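Slr0280 protein (Synechocystis sp., PDB 5H3K) is of unknown function but carries a phosphodiester glycosidase (NAGPA-like) family region and is probably related to enzymes that cleave phosphodiester-linked sugars. Local coordinates at residues A[91-96]-A[102-107]. Numbering follows the deposited sequence.
Sequences LDLLDN and QPVQWF
The carboxamide of Q102 reaches across to the backbone of L94, where NE2 gives a hydrogen bond to L94 O over 2.8 Å, in the carbonyl plane and on a lone pair, though bent, with an N-H...O angle of 142°. The same NE2 also donates to P103 O within its own strand, and both acceptors lie close to the amide plane, so the two bonds fix the rotation of that group. With CG anti to the backbone N (chi1 -175°), the bend at chi2 (52°) turns the amide toward L94 O and P103 O. P103 O is gripped twice: L94 N, 2.9 Å from P103 O, and Q102 NE2 arrive from opposite faces of its plane. The other amide atom, OE1, is hydrogen-bonded to NH1 of R123. Were Q102 replaced by an alanine, L94 O would probably lose this donor, P103 O would be left with the L94 N bond, and R123 would lose the amide oxygen it binds.

Further along, D92 and Q105 form an antiparallel hydrogen-bonded pair, D92 N to Q105 O at 3.0 Å and Q105 N to D92 O at 3.0 Å. The next pair, L93 and V104, is non-hydrogen-bonded; their side chains run side by side on one face of the sheet, L93 CD2 lying 3.8 Å from V104 CG1, with L93 also packed on M86 of helix 82-89. L94 sends CD1 over to the aliphatic part of Q105, 3.8 Å from its CG. Past the paired strands, L91 CD2 sits over a face of the W106 indole, 3.9 Å from the five-membered-ring centroid, a CH-pi contact. Strand 101-105 pairs on its other side, antiparallel, with strand 112-119, so this short antiparallel beta hairpin, with 92-93 as its first arm, adds an edge strand to the mixed N-terminal sheet.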
ATOM      1  N   LEU A  91      17.148  11.497  -8.136  1.00 10.14           N
ATOM      2  CA  LEU A  91      18.175  11.440  -7.088  1.00 11.81           C
ATOM      3  C   LEU A  91      18.415  10.007  -6.633  1.00 13.51           C
ATOM      4  O   LEU A  91      17.471   9.302  -6.284  1.00 15.39           O
ATOM      5  CB  LEU A  91      17.761  12.241  -5.855  1.00 12.15           C
ATOM      6  CG  LEU A  91      17.427  13.724  -5.914  1.00 15.74           C
ATOM      7  CD1 LEU A  91      17.453  14.310  -4.496  1.00 14.65           C
ATOM      8  CD2 LEU A  91      18.345  14.499  -6.848  1.00 17.14           C
ATOM      9  N   ASP A  92      19.669   9.570  -6.626  1.00  9.91           N
ATOM     10  CA  ASP A  92      19.998   8.254  -6.078  1.00 13.01           C
ATOM     11  C   ASP A  92      20.162   8.443  -4.577  1.00 14.43           C
ATOM     12  O   ASP A  92      21.062   9.159  -4.142  1.00 13.67           O
ATOM     13  CB  ASP A  92      21.295   7.722  -6.706  1.00 16.97           C
ATOM     14  CG  ASP A  92      21.608   6.267  -6.318  1.00 25.44           C
ATOM     15  OD1 ASP A  92      20.755   5.581  -5.703  1.00 22.66           O
ATOM     16  OD2 ASP A  92      22.722   5.795  -6.660  1.00 27.16           O
ATOM     17  N   LEU A  93      19.266   7.850  -3.789  1.00 11.65           N
ATOM     18  CA  LEU A  93      19.379   7.898  -2.325  1.00 12.03           C
ATOM     19  C   LEU A  93      20.311   6.789  -1.841  1.00 12.48           C
ATOM     20  O   LEU A  93      19.979   5.605  -1.941  1.00 12.43           O
ATOM     21  CB  LEU A  93      18.010   7.747  -1.652  1.00 11.28           C
ATOM     22  CG  LEU A  93      16.902   8.686  -2.145  1.00 11.50           C
ATOM     23  CD1 LEU A  93      15.650   8.553  -1.303  1.00 10.06           C
ATOM     24  CD2 LEU A  93      17.377  10.121  -2.152  1.00 10.54           C
ATOM     25  N   LEU A  94      21.474   7.176  -1.317  1.00 12.50           N
ATOM     26  CA  LEU A  94      22.467   6.216  -0.843  1.00 12.56           C
ATOM     27  C   LEU A  94      22.210   5.811   0.613  1.00 10.07           C
ATOM     28  O   LEU A  94      21.584   6.566   1.370  1.00 12.21           O
ATOM     29  CB  LEU A  94      23.871   6.822  -0.965  1.00 14.71           C
ATOM     30  CG  LEU A  94      24.169   7.515  -2.290  1.00 18.37           C
ATOM     31  CD1 LEU A  94      25.585   8.102  -2.286  1.00 24.82           C
ATOM     32  CD2 LEU A  94      23.991   6.552  -3.436  1.00 17.14           C
ATOM     33  N   ASP A  95      22.695   4.631   0.999  1.00 11.61           N
ATOM     34  CA  ASP A  95      22.553   4.156   2.375  1.00 13.07           C
ATOM     35  C   ASP A  95      23.023   5.236   3.345  1.00 15.46           C
ATOM     36  O   ASP A  95      24.093   5.836   3.155  1.00 14.81           O
ATOM     37  CB  ASP A  95      23.342   2.865   2.586  1.00 13.73           C
ATOM     38  CG  ASP A  95      22.767   1.681   1.821  1.00 15.89           C
ATOM     39  OD1 ASP A  95      21.847   1.861   0.991  1.00 16.20           O
ATOM     40  OD2 ASP A  95      23.245   0.555   2.046  1.00 22.78           O
ATOM     41  N   ASN A  96      22.204   5.521   4.356  1.00 11.13           N
ATOM     42  CA  ASN A  96      22.509   6.587   5.307  1.00 12.47           C
ATOM     43  C   ASN A  96      22.755   6.053   6.709  1.00 13.11           C
ATOM     44  O   ASN A  96      22.674   4.852   6.952  1.00 13.10           O
ATOM     45  CB  ASN A  96      21.384   7.627   5.348  1.00  9.64           C
ATOM     46  CG  ASN A  96      20.078   7.061   5.907  1.00 10.97           C
ATOM     47  OD1 ASN A  96      19.768   5.886   5.718  1.00  9.93           O
ATOM     48  ND2 ASN A  96      19.323   7.894   6.606  1.00 10.76           N
ATOM     49  N   GLN A 102      20.936  12.537   4.514  1.00 10.65           N
ATOM     50  CA  GLN A 102      20.693  11.709   3.337  1.00 11.58           C
ATOM     51  C   GLN A 102      21.742  11.969   2.273  1.00 11.44           C
ATOM     52  O   GLN A 102      21.653  12.959   1.560  1.00 13.99           O
ATOM     53  CB  GLN A 102      19.305  11.999   2.754  1.00 11.01           C
ATOM     54  CG  GLN A 102      18.960  11.074   1.594  1.00 10.78           C
ATOM     55  CD  GLN A 102      19.145   9.618   1.964  1.00  9.25           C
ATOM     56  OE1 GLN A 102      18.458   9.103   2.841  1.00  8.78           O
ATOM     57  NE2 GLN A 102      20.078   8.942   1.299  1.00 10.23           N
ATOM     58  N   PRO A 103      22.751  11.096   2.184  1.00 12.20           N
ATOM     59  CA  PRO A 103      23.696  11.163   1.061  1.00 13.57           C
ATOM     60  C   PRO A 103      23.031  10.788  -0.268  1.00 15.39           C
ATOM     61  O   PRO A 103      22.227   9.847  -0.338  1.00 11.18           O
ATOM     62  CB  PRO A 103      24.780  10.150   1.439  1.00 17.31           C
ATOM     63  CG  PRO A 103      24.163   9.268   2.497  1.00 19.28           C
ATOM     64  CD  PRO A 103      23.150  10.113   3.207  1.00 13.06           C
ATOM     65  N   VAL A 104      23.356  11.538  -1.315  1.00 13.87           N
ATOM     66  CA  VAL A 104      22.718  11.352  -2.617  1.00 14.53           C
ATOM     67  C   VAL A 104      23.754  11.443  -3.732  1.00 18.62           C
ATOM     68  O   VAL A 104      24.836  12.004  -3.538  1.00 18.49           O
ATOM     69  CB  VAL A 104      21.590  12.396  -2.878  1.00 14.74           C
ATOM     70  CG1 VAL A 104      20.457  12.288  -1.832  1.00 12.08           C
ATOM     71  CG2 VAL A 104      22.154  13.821  -2.922  1.00 12.22           C
ATOM     72  N   GLN A 105      23.430  10.866  -4.887  1.00 15.14           N
ATOM     73  CA  GLN A 105      24.208  11.074  -6.105  1.00 20.37           C
ATOM     74  C   GLN A 105      23.276  11.559  -7.203  1.00 19.62           C
ATOM     75  O   GLN A 105      22.228  10.957  -7.447  1.00 18.39           O
ATOM     76  CB  GLN A 105      24.925   9.791  -6.542  1.00 21.26           C
ATOM     77  CG  GLN A 105      26.215   9.489  -5.783  1.00 30.83           C
ATOM     78  CD  GLN A 105      27.371  10.427  -6.156  1.00 37.53           C
ATOM     79  OE1 GLN A 105      27.238  11.653  -6.108  1.00 37.88           O
ATOM     80  NE2 GLN A 105      28.513   9.845  -6.526  1.00 37.69           N
ATOM     81  N   TRP A 106      23.643  12.663  -7.843  1.00 17.40           N
ATOM     82  CA  TRP A 106      22.852  13.213  -8.939  1.00 17.71           C
ATOM     83  C   TRP A 106      23.744  14.129  -9.775  1.00 19.28           C
ATOM     84  O   TRP A 106      23.886  15.324  -9.481  1.00 19.88           O
ATOM     85  CB  TRP A 106      21.612  13.964  -8.416  1.00 15.74           C
ATOM     86  CG  TRP A 106      20.675  14.411  -9.512  1.00 16.68           C
ATOM     87  CD1 TRP A 106      19.815  13.628 -10.233  1.00 18.07           C
ATOM     88  CD2 TRP A 106      20.515  15.749 -10.012  1.00 13.70           C
ATOM     89  NE1 TRP A 106      19.136  14.398 -11.154  1.00 16.89           N
ATOM     90  CE2 TRP A 106      19.547  15.693 -11.034  1.00 15.30           C
ATOM     91  CE3 TRP A 106      21.099  16.974  -9.695  1.00 16.21           C
ATOM     92  CZ2 TRP A 106      19.153  16.833 -11.734  1.00 15.60           C
ATOM     93  CZ3 TRP A 106      20.700  18.104 -10.394  1.00 15.46           C
ATOM     94  CH2 TRP A 106      19.739  18.025 -11.401  1.00 18.94           C
ATOM     95  N   PHE A 107      24.342  13.547 -10.813  1.00 16.96           N
ATOM     96  CA  PHE A 107      25.306  14.241 -11.659  1.00 17.12           C
ATOM     97  C   PHE A 107      26.371  14.925 -10.799  1.00 18.37           C
ATOM     98  O   PHE A 107      26.659  16.108 -10.961  1.00 20.50           O
ATOM     99  CB  PHE A 107      24.596  15.239 -12.565  1.00 13.57           C
ATOM    100  CG  PHE A 107      23.618  14.597 -13.524  1.00 13.60           C
ATOM    101  CD1 PHE A 107      24.067  13.976 -14.680  1.00 14.51           C
ATOM    102  CD2 PHE A 107      22.256  14.613 -13.264  1.00 15.90           C
ATOM    103  CE1 PHE A 107      23.176  13.385 -15.569  1.00 13.32           C
ATOM    104  CE2 PHE A 107      21.357  14.020 -14.147  1.00 13.89           C
ATOM    105  CZ  PHE A 107      21.821  13.410 -15.300  1.00 11.37           C
TER